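Local coordinates for sugar ABC transporter substrate-binding protein (Treponema pallidum subsp. pallidum, PDB 5U2P) that probably binds a still unidentified solute, perhaps a sugar, in the periplasm for delivery to an ABC transporter, at residues L192-I197 with A375-A380; I218-E223 with V391-A396; A396-D401 with H411-E416. One frame throughout, in Å; residues are numbered along the deposited sequence. Where two conformers were deposited one is given.

Overall arrangement
All three contacts lie in the lobe built on the six-stranded mixed sheet, in the two-lobed fold expected of a periplasmic binding protein. In each, part of the chain that follows strand 372-374 packs against a helix or loop. Contacts 1 and 2 cross along the sequence and touch through Leu193 with Phe395; their centres are about 13 Å apart. Contact 3 comes last in the chain, shares Ala396 with contact 2 and lies about 9 Å from it, centre to centre. The centres of contacts 1 and 3 are about 18 Å apart, and the two do not touch. Thus the C-terminal segment runs outward from helix 191-214, past loop 218-223, and finally folds back on helix 406-417, tying the chain's end to this lobe.

Contact 1 of 3, residues L192-I197 with A375-A380; sequences LLADAI and AIDAYA. With EDO (1,2-ethanediol), chain E.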
loop_
_atom_site.group_PDB
_atom_site.type_symbol
_atom_site.label_atom_id
_atom_site.label_comp_id
_atom_site.label_asym_id
_atom_site.label_seq_id
_atom_site.Cartn_x
_atom_site.Cartn_y
_atom_site.Cartn_z
ATOM N N LEU A 192 9.741 7.796 0.618
ATOM C CA LEU A 192 10.778 7.566 1.613
ATOM C C LEU A 192 10.408 8.170 2.960
ATOM O O LEU A 192 10.419 7.486 3.998
ATOM C CB LEU A 192 12.119 8.151 1.135
ATOM C CG LEU A 192 13.278 8.107 2.128
ATOM C CD1 LEU A 192 13.543 6.690 2.483
ATOM C CD2 LEU A 192 14.517 8.739 1.519
ATOM N N LEU A 193 10.071 9.451 2.956
ATOM C CA LEU A 193 9.706 10.099 4.208
ATOM C C LEU A 193 8.350 9.580 4.702
ATOM O O LEU A 193 8.139 9.420 5.911
ATOM C CB LEU A 193 9.679 11.620 4.043
ATOM C CG LEU A 193 9.567 12.429 5.330
ATOM C CD1 LEU A 193 10.695 12.065 6.304
ATOM C CD2 LEU A 193 9.591 13.920 5.003
ATOM N N ALA A 194 7.434 9.308 3.776
ATOM C CA ALA A 194 6.128 8.741 4.137
ATOM C C ALA A 194 6.285 7.427 4.900
ATOM O O ALA A 194 5.628 7.197 5.918
ATOM C CB ALA A 194 5.281 8.534 2.901
ATOM N N ASP A 195 7.138 6.549 4.378
ATOM C CA ASP A 195 7.411 5.277 5.025
ATOM C C ASP A 195 7.892 5.496 6.462
ATOM O O ASP A 195 7.348 4.930 7.422
ATOM C CB ASP A 195 8.447 4.496 4.208
ATOM C CG ASP A 195 8.833 3.184 4.844
ATOM O OD1 ASP A 195 8.079 2.197 4.658
ATOM O OD2 ASP A 195 9.893 3.134 5.515
ATOM N N ALA A 196 8.886 6.362 6.621
ATOM C CA ALA A 196 9.495 6.552 7.922
ATOM C C ALA A 196 8.553 7.209 8.922
ATOM O O ALA A 196 8.493 6.782 10.076
ATOM C CB ALA A 196 10.762 7.363 7.767
ATOM N N ILE A 197 7.816 8.233 8.491
ATOM C CA ILE A 197 6.848 8.895 9.363
ATOM C C ILE A 197 5.800 7.877 9.811
ATOM O O ILE A 197 5.380 7.856 10.977
ATOM C CB ILE A 197 6.157 10.089 8.654
ATOM C CG1 ILE A 197 7.153 11.238 8.449
ATOM C CG2 ILE A 197 4.932 10.584 9.456
ATOM C CD1 ILE A 197 6.646 12.358 7.561
ATOM N N ALA A 375 1.019 3.447 4.365
ATOM C CA ALA A 375 1.817 4.659 4.333
ATOM C C ALA A 375 0.957 5.888 4.092
ATOM O O ALA A 375 0.011 5.857 3.307
ATOM C CB ALA A 375 2.904 4.566 3.246
ATOM N N ILE A 376 1.305 6.993 4.752
ATOM C CA ILE A 376 0.469 8.183 4.689
ATOM C C ILE A 376 0.332 8.793 3.287
ATOM O O ILE A 376 -0.660 9.487 3.034
ATOM C CB ILE A 376 0.976 9.273 5.658
ATOM C CG1 ILE A 376 2.429 9.647 5.341
ATOM C CG2 ILE A 376 0.814 8.810 7.095
ATOM C CD1 ILE A 376 2.953 10.904 6.097
ATOM N N ASP A 377 1.256 8.497 2.364
ATOM C CA ASP A 377 1.140 9.030 1.001
ATOM C C ASP A 377 0.193 8.201 0.128
ATOM O O ASP A 377 -0.069 8.577 -1.005
ATOM C CB ASP A 377 2.525 9.154 0.309
ATOM C CG ASP A 377 3.232 7.824 0.099
ATOM O OD1 ASP A 377 2.948 6.866 0.850
ATOM O OD2 ASP A 377 4.121 7.761 -0.808
ATOM N N ALA A 378 -0.313 7.089 0.651
ATOM C CA ALA A 378 -1.178 6.212 -0.148
ATOM C C ALA A 378 -2.628 6.690 -0.118
ATOM O O ALA A 378 -3.431 6.312 -0.980
ATOM C CB ALA A 378 -1.087 4.786 0.340
ATOM N N TYR A 379 -2.958 7.528 0.866
ATOM C CA TYR A 379 -4.324 8.033 1.024
ATOM C C TYR A 379 -4.651 9.035 -0.098
ATOM O O TYR A 379 -3.784 9.804 -0.539
ATOM C CB TYR A 379 -4.501 8.702 2.398
ATOM C CG TYR A 379 -4.441 7.777 3.564
ATOM C CD1 TYR A 379 -3.229 7.423 4.147
ATOM C CD2 TYR A 379 -5.603 7.216 4.083
ATOM C CE1 TYR A 379 -3.184 6.547 5.216
ATOM C CE2 TYR A 379 -5.565 6.359 5.146
ATOM C CZ TYR A 379 -4.364 6.034 5.724
ATOM O OH TYR A 379 -4.347 5.173 6.785
ATOM N N ALA A 380 -5.909 9.046 -0.537
ATOM C CA ALA A 380 -6.352 9.975 -1.578
ATOM C C ALA A 380 -5.995 11.434 -1.241
ATOM O O ALA A 380 -5.592 12.199 -2.116
ATOM C CB ALA A 380 -7.851 9.846 -1.782
HETATM C C1 EDO E . 2.455 3.163 -1.885
HETATM O O1 EDO E . 3.568 2.272 -1.895
HETATM C C2 EDO E . 2.509 4.163 -0.741
HETATM O O2 EDO E . 3.804 4.366 -0.177
#
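Ala194, in the first turn of helix 191-214, presses its methyl group between Ile376 and Asp377 of the turn that follows strand 372-374. Its CB lies 3.9 Å from CG1 of Ile376 and 3.5 Å from OD1 of Asp377, so one methyl meets an apolar chain and a carboxylate together. One helical turn farther on, Ile197 approaches Ile376 at about a right angle, and the branch methyl CG2 of Ile197 comes within 3.9 Å of CD1 of Ile376. With its CG1 held between the backbone N and the carbonyl carbon (chi1 58°), Ile376 lays CG1 against Ala194 while the extended end carries CD1 on to Ile197. Asp377 adopts the same kind of first torsion (chi1 64°), which turns its carboxylate back past Ala194 toward the start of the helix, where the positive end of the helix dipole would probably favour a negative charge.

OD1 of Asp377 accepts a hydrogen bond of 2.8 Å from O2 of a 1,2-ethanediol molecule, probably a remnant of crystallisation. Ser138 OG and Asn140 ND2 also bind this diol. The hydroxyl of Thr198 joins the two segments indirectly, being hydrogen-bonded to both Ala194 O and Ile376 N. Small alanine on the helix lets the turn come close, with 5.7 Å between CA of Ala194 and CA of Ile376. The whole is a buried helix-to-turn packing beside the six-stranded sheet, as befits the alpha/beta lobe of a periplasmic solute-binding protein.

Contact 2 of 3, residues I218-E223 with V391-A396; sequences IDWTHE and VFPDFA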
loop_
_atom_site.group_PDB
_atom_site.type_symbol
_atom_site.label_atom_id
_atom_site.label_comp_id
_atom_site.label_asym_id
_atom_site.label_seq_id
_atom_site.Cartn_x
_atom_site.Cartn_y
_atom_site.Cartn_z
ATOM N N ILE A 218 -4.023 20.468 12.179
ATOM C CA ILE A 218 -2.642 20.136 12.512
ATOM C C ILE A 218 -1.818 21.391 12.789
ATOM O O ILE A 218 -2.016 22.423 12.151
ATOM C CB ILE A 218 -1.971 19.326 11.387
ATOM C CG1 ILE A 218 -0.598 18.810 11.830
ATOM C CG2 ILE A 218 -1.852 20.139 10.102
ATOM C CD1 ILE A 218 -0.087 17.696 10.939
ATOM N N ASP A 219 -0.922 21.291 13.768
ATOM C CA ASP A 219 0.142 22.277 13.955
ATOM C C ASP A 219 1.493 21.563 13.887
ATOM O O ASP A 219 1.868 20.840 14.821
ATOM C CB ASP A 219 -0.018 23.016 15.289
ATOM C CG ASP A 219 0.955 24.177 15.435
ATOM O OD1 ASP A 219 2.078 24.091 14.887
ATOM O OD2 ASP A 219 0.600 25.177 16.095
ATOM N N TRP A 220 2.198 21.740 12.773
ATOM C CA TRP A 220 3.417 20.983 12.510
ATOM C C TRP A 220 4.491 21.184 13.577
ATOM O O TRP A 220 5.314 20.292 13.784
ATOM C CB TRP A 220 3.968 21.326 11.111
ATOM C CG TRP A 220 3.114 20.702 10.016
ATOM C CD1 TRP A 220 2.160 21.325 9.264
ATOM C CD2 TRP A 220 3.113 19.329 9.598
ATOM N NE1 TRP A 220 1.568 20.431 8.407
ATOM C CE2 TRP A 220 2.137 19.200 8.587
ATOM C CE3 TRP A 220 3.846 18.200 9.976
ATOM C CZ2 TRP A 220 1.880 17.989 7.949
ATOM C CZ3 TRP A 220 3.585 16.998 9.343
ATOM C CH2 TRP A 220 2.609 16.902 8.346
ATOM N N THR A 221 4.485 22.320 14.272
ATOM C CA THR A 221 5.523 22.575 15.269
ATOM C C THR A 221 5.301 21.748 16.524
ATOM O O THR A 221 6.144 21.707 17.419
ATOM C CB THR A 221 5.598 24.069 15.642
ATOM O OG1 THR A 221 4.332 24.511 16.138
ATOM C CG2 THR A 221 5.981 24.890 14.419
ATOM N N HIS A 222 4.153 21.093 16.598
ATOM C CA HIS A 222 3.890 20.177 17.687
ATOM C C HIS A 222 4.313 18.737 17.303
ATOM O O HIS A 222 4.333 17.843 18.157
ATOM C CB HIS A 222 2.405 20.262 18.062
ATOM C CG HIS A 222 1.978 21.633 18.510
ATOM N ND1 HIS A 222 2.372 22.782 17.862
ATOM C CD2 HIS A 222 1.187 22.042 19.538
ATOM C CE1 HIS A 222 1.853 23.837 18.469
ATOM N NE2 HIS A 222 1.130 23.411 19.488
ATOM N N GLU A 223 4.667 18.509 16.039
ATOM C CA GLU A 223 4.933 17.140 15.576
ATOM C C GLU A 223 6.366 16.704 15.861
ATOM O O GLU A 223 7.096 16.320 14.946
ATOM C CB GLU A 223 4.639 17.012 14.071
ATOM C CG GLU A 223 3.208 17.392 13.687
ATOM C CD GLU A 223 2.165 16.422 14.225
ATOM O OE1 GLU A 223 1.001 16.837 14.385
ATOM O OE2 GLU A 223 2.503 15.247 14.486
ATOM N N VAL A 391 -2.567 17.278 1.304
ATOM C CA VAL A 391 -2.700 17.790 2.672
ATOM C C VAL A 391 -1.363 17.786 3.399
ATOM O O VAL A 391 -1.257 18.305 4.511
ATOM C CB VAL A 391 -3.715 16.973 3.514
ATOM C CG1 VAL A 391 -5.098 17.009 2.884
ATOM C CG2 VAL A 391 -3.252 15.516 3.688
ATOM N N PHE A 392 -0.348 17.203 2.763
ATOM C CA PHE A 392 0.976 17.102 3.358
ATOM C C PHE A 392 1.965 18.018 2.682
ATOM O O PHE A 392 1.846 18.311 1.477
ATOM C CB PHE A 392 1.495 15.659 3.285
ATOM C CG PHE A 392 0.771 14.710 4.206
ATOM C CD1 PHE A 392 0.716 14.953 5.576
ATOM C CD2 PHE A 392 0.161 13.573 3.710
ATOM C CE1 PHE A 392 0.058 14.099 6.424
ATOM C CE2 PHE A 392 -0.509 12.710 4.564
ATOM C CZ PHE A 392 -0.555 12.970 5.923
ATOM N N PRO A 393 2.975 18.455 3.439
ATOM C CA PRO A 393 3.985 19.334 2.847
ATOM C C PRO A 393 4.949 18.606 1.942
ATOM O O PRO A 393 5.228 17.435 2.159
ATOM C CB PRO A 393 4.737 19.883 4.071
ATOM C CG PRO A 393 3.899 19.542 5.245
ATOM C CD PRO A 393 3.205 18.277 4.880
ATOM N N ASP A 394 5.466 19.307 0.942
ATOM C CA ASP A 394 6.597 18.826 0.167
ATOM C C ASP A 394 7.868 19.147 0.951
ATOM O O ASP A 394 8.549 20.136 0.674
ATOM C CB ASP A 394 6.601 19.487 -1.208
ATOM C CG ASP A 394 7.691 18.964 -2.112
ATOM O OD1 ASP A 394 8.324 17.936 -1.777
ATOM O OD2 ASP A 394 7.893 19.578 -3.178
ATOM N N PHE A 395 8.144 18.347 1.977
ATOM C CA PHE A 395 9.299 18.567 2.841
ATOM C C PHE A 395 10.623 18.661 2.082
ATOM O O PHE A 395 11.503 19.443 2.453
ATOM C CB PHE A 395 9.393 17.453 3.882
ATOM C CG PHE A 395 8.430 17.596 5.007
ATOM C CD1 PHE A 395 8.542 18.647 5.886
ATOM C CD2 PHE A 395 7.430 16.660 5.208
ATOM C CE1 PHE A 395 7.655 18.784 6.936
ATOM C CE2 PHE A 395 6.546 16.790 6.251
ATOM C CZ PHE A 395 6.657 17.849 7.117
ATOM N N ALA A 396 10.781 17.867 1.026
ATOM C CA ALA A 396 12.053 17.850 0.299
ATOM C C ALA A 396 12.345 19.206 -0.335
ATOM O O ALA A 396 13.507 19.571 -0.535
ATOM C CB ALA A 396 12.056 16.748 -0.775
#
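Trp220 meets Phe392, Pro393 and Phe395 in an aromatic-proline cluster with a T-shaped stack, in the outer part of the alpha/beta lobe. The packed side is the indole's six-membered ring. Phe395 points its edge at one face of that ring, with centroids 5.5 Å apart and planes at 84°. Pro393 shares this face: its CG makes an off-centre CH-pi contact, 4.1 Å from the ring centroid, and its CD comes to 3.4 Å from CZ2 of Trp220. Phe392 instead adjoins the indole near its plane, CD1 being 3.9 Å from CH2 of Trp220. Across the indole, CD1 of Ile218 sits over the centre of the opposite face, so both faces are covered. Pro393 also lays its CB over the face of the Phe395 ring, which links the two neighbours of Trp220 to each other.

The other side of loop 218-223 is looser and polar. His222 is exposed and poorly ordered, while Asp219 and Thr221 are partly exposed and form an Asx turn. There, Asp219 OD1 takes two hydrogen bonds from the same face of its carboxylate: one from Thr221 N, and a shorter one of 2.6 Å from Thr221 OG1.

Contact 3 of 3, residues A396-D401 with H411-E416; sequences AAYVTD and HRAQTE
Tyr398 turns one face of its ring to CB of Arg412, a CH-pi contact that joins the loop before helix 406-417 to that helix at the periphery of the lobe, and sets its phenol end beside Ala413. Arg412 supplies most of the helix side of the contact. Its CB stands over the centre of the Tyr398 ring, 4.0 Å from the centroid and 12° off the normal. From there the chain runs extended from CG to NE, antiparallel to the tyrosine side chain, and its CD passes 4.1 Å from CG of Tyr398. The guanidinium ends up steeply turned against the ring, planes 79° apart, with its edge toward the backbone: NH1 is 2.7 Å from Tyr398 O.

At Ala413 the phenol end meets the helix backbone, Tyr398 OH lying 3.4 Å from CA of Ala413. The methyl of the same alanine also packs on Trp220. Gln414 turns from Tyr398 and reaches the neighbouring loop, where its OE1 accepts a hydrogen bond from Trp220 N. Thr415 folds its hydroxyl back on the helix, so that His411 O accepts from both Thr415 N and Thr415 OG1. Glu416, exposed and poorly ordered, closes the contact only loosely, its CB 4.4 Å from Tyr398 OH.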
loop_
_atom_site.group_PDB
_atom_site.type_symbol
_atom_site.label_atom_id
_atom_site.label_comp_id
_atom_site.label_asym_id
_atom_site.label_seq_id
_atom_site.Cartn_x
_atom_site.Cartn_y
_atom_site.Cartn_z
ATOM N N ALA A 396 10.781 17.867 1.026
ATOM C CA ALA A 396 12.053 17.850 0.299
ATOM C C ALA A 396 12.345 19.206 -0.335
ATOM O O ALA A 396 13.507 19.571 -0.535
ATOM C CB ALA A 396 12.056 16.748 -0.775
ATOM N N ALA A 397 11.296 19.961 -0.639
ATOM C CA ALA A 397 11.466 21.283 -1.222
ATOM C C ALA A 397 12.126 22.246 -0.244
ATOM O O ALA A 397 12.715 23.243 -0.656
ATOM C CB ALA A 397 10.136 21.828 -1.675
ATOM N N TYR A 398 12.019 21.950 1.048
ATOM C CA TYR A 398 12.618 22.795 2.088
ATOM C C TYR A 398 14.125 22.570 2.225
ATOM O O TYR A 398 14.816 23.346 2.894
ATOM C CB TYR A 398 11.971 22.533 3.454
ATOM C CG TYR A 398 10.470 22.711 3.518
ATOM C CD1 TYR A 398 9.785 23.451 2.561
ATOM C CD2 TYR A 398 9.739 22.134 4.546
ATOM C CE1 TYR A 398 8.403 23.605 2.628
ATOM C CE2 TYR A 398 8.366 22.285 4.625
ATOM C CZ TYR A 398 7.699 23.019 3.665
ATOM O OH TYR A 398 6.328 23.158 3.756
ATOM N N VAL A 399 14.626 21.502 1.613
ATOM C CA VAL A 399 16.007 21.089 1.809
ATOM C C VAL A 399 16.887 21.719 0.734
ATOM O O VAL A 399 17.077 21.162 -0.344
ATOM C CB VAL A 399 16.168 19.551 1.777
ATOM C CG1 VAL A 399 17.609 19.165 2.064
ATOM C CG2 VAL A 399 15.240 18.898 2.789
ATOM N N THR A 400 17.413 22.894 1.039
ATOM C CA THR A 400 18.317 23.570 0.128
ATOM C C THR A 400 19.680 23.679 0.784
ATOM O O THR A 400 19.892 23.170 1.882
ATOM C CB THR A 400 17.795 24.968 -0.254
ATOM O OG1 THR A 400 18.841 25.720 -0.885
ATOM C CG2 THR A 400 17.306 25.711 0.978
ATOM N N ASP A 401 20.638 24.291 0.094
ATOM C CA ASP A 401 21.953 24.559 0.679
ATOM C C ASP A 401 21.983 26.006 1.150
ATOM O O ASP A 401 21.720 26.904 0.357
ATOM C CB ASP A 401 23.090 24.333 -0.328
ATOM C CG ASP A 401 23.613 22.902 -0.344
ATOM O OD1 ASP A 401 24.144 22.492 -1.399
ATOM O OD2 ASP A 401 23.520 22.192 0.680
ATOM N N HIS A 411 8.595 24.395 11.117
ATOM C CA HIS A 411 8.095 25.767 11.111
ATOM C C HIS A 411 7.656 26.174 9.714
ATOM O O HIS A 411 6.638 26.846 9.541
ATOM C CB HIS A 411 9.160 26.741 11.610
ATOM C CG HIS A 411 9.151 26.919 13.088
ATOM N ND1 HIS A 411 9.873 26.113 13.937
ATOM C CD2 HIS A 411 8.492 27.803 13.871
ATOM C CE1 HIS A 411 9.670 26.505 15.184
ATOM N NE2 HIS A 411 8.831 27.522 15.170
ATOM N N ARG A 412 8.440 25.779 8.723
ATOM C CA ARG A 412 8.152 26.146 7.346
ATOM C C ARG A 412 6.837 25.497 6.933
ATOM O O ARG A 412 5.996 26.129 6.294
ATOM C CB ARG A 412 9.283 25.721 6.413
ATOM C CG ARG A 412 10.532 26.597 6.459
ATOM C CD ARG A 412 11.566 26.177 5.413
ATOM N NE ARG A 412 12.773 27.005 5.478
ATOM C CZ ARG A 412 13.972 26.639 5.024
ATOM N NH1 ARG A 412 14.146 25.449 4.471
ATOM N NH2 ARG A 412 15.009 27.462 5.130
ATOM N N ALA A 413 6.655 24.235 7.318
ATOM C CA ALA A 413 5.411 23.525 7.018
ATOM C C ALA A 413 4.216 24.269 7.608
ATOM O O ALA A 413 3.185 24.420 6.956
ATOM C CB ALA A 413 5.462 22.093 7.546
ATOM N N GLN A 414 4.371 24.753 8.834
ATOM C CA GLN A 414 3.276 25.416 9.535
ATOM C C GLN A 414 3.032 26.811 8.975
ATOM O O GLN A 414 1.901 27.293 8.973
ATOM C CB GLN A 414 3.571 25.479 11.037
ATOM C CG GLN A 414 2.435 26.028 11.892
ATOM C CD GLN A 414 1.195 25.146 11.879
ATOM O OE1 GLN A 414 1.189 24.058 11.318
ATOM N NE2 GLN A 414 0.138 25.621 12.508
ATOM N N THR A 415 4.092 27.453 8.491
ATOM C CA THR A 415 3.975 28.789 7.918
ATOM C C THR A 415 3.176 28.735 6.622
ATOM O O THR A 415 2.370 29.619 6.337
ATOM C CB THR A 415 5.367 29.401 7.671
ATOM O OG1 THR A 415 5.995 29.637 8.936
ATOM C CG2 THR A 415 5.276 30.717 6.909
ATOM N N GLU A 416 3.392 27.679 5.846
ATOM C CA GLU A 416 2.671 27.501 4.599
ATOM C C GLU A 416 1.217 27.135 4.869
ATOM O O GLU A 416 0.341 27.402 4.047
ATOM C CB GLU A 416 3.344 26.428 3.746
ATOM C CG GLU A 416 3.588 26.854 2.308
ATOM C CD GLU A 416 2.314 26.895 1.486
ATOM O OE1 GLU A 416 1.650 27.955 1.478
ATOM O OE2 GLU A 416 1.979 25.871 0.849
#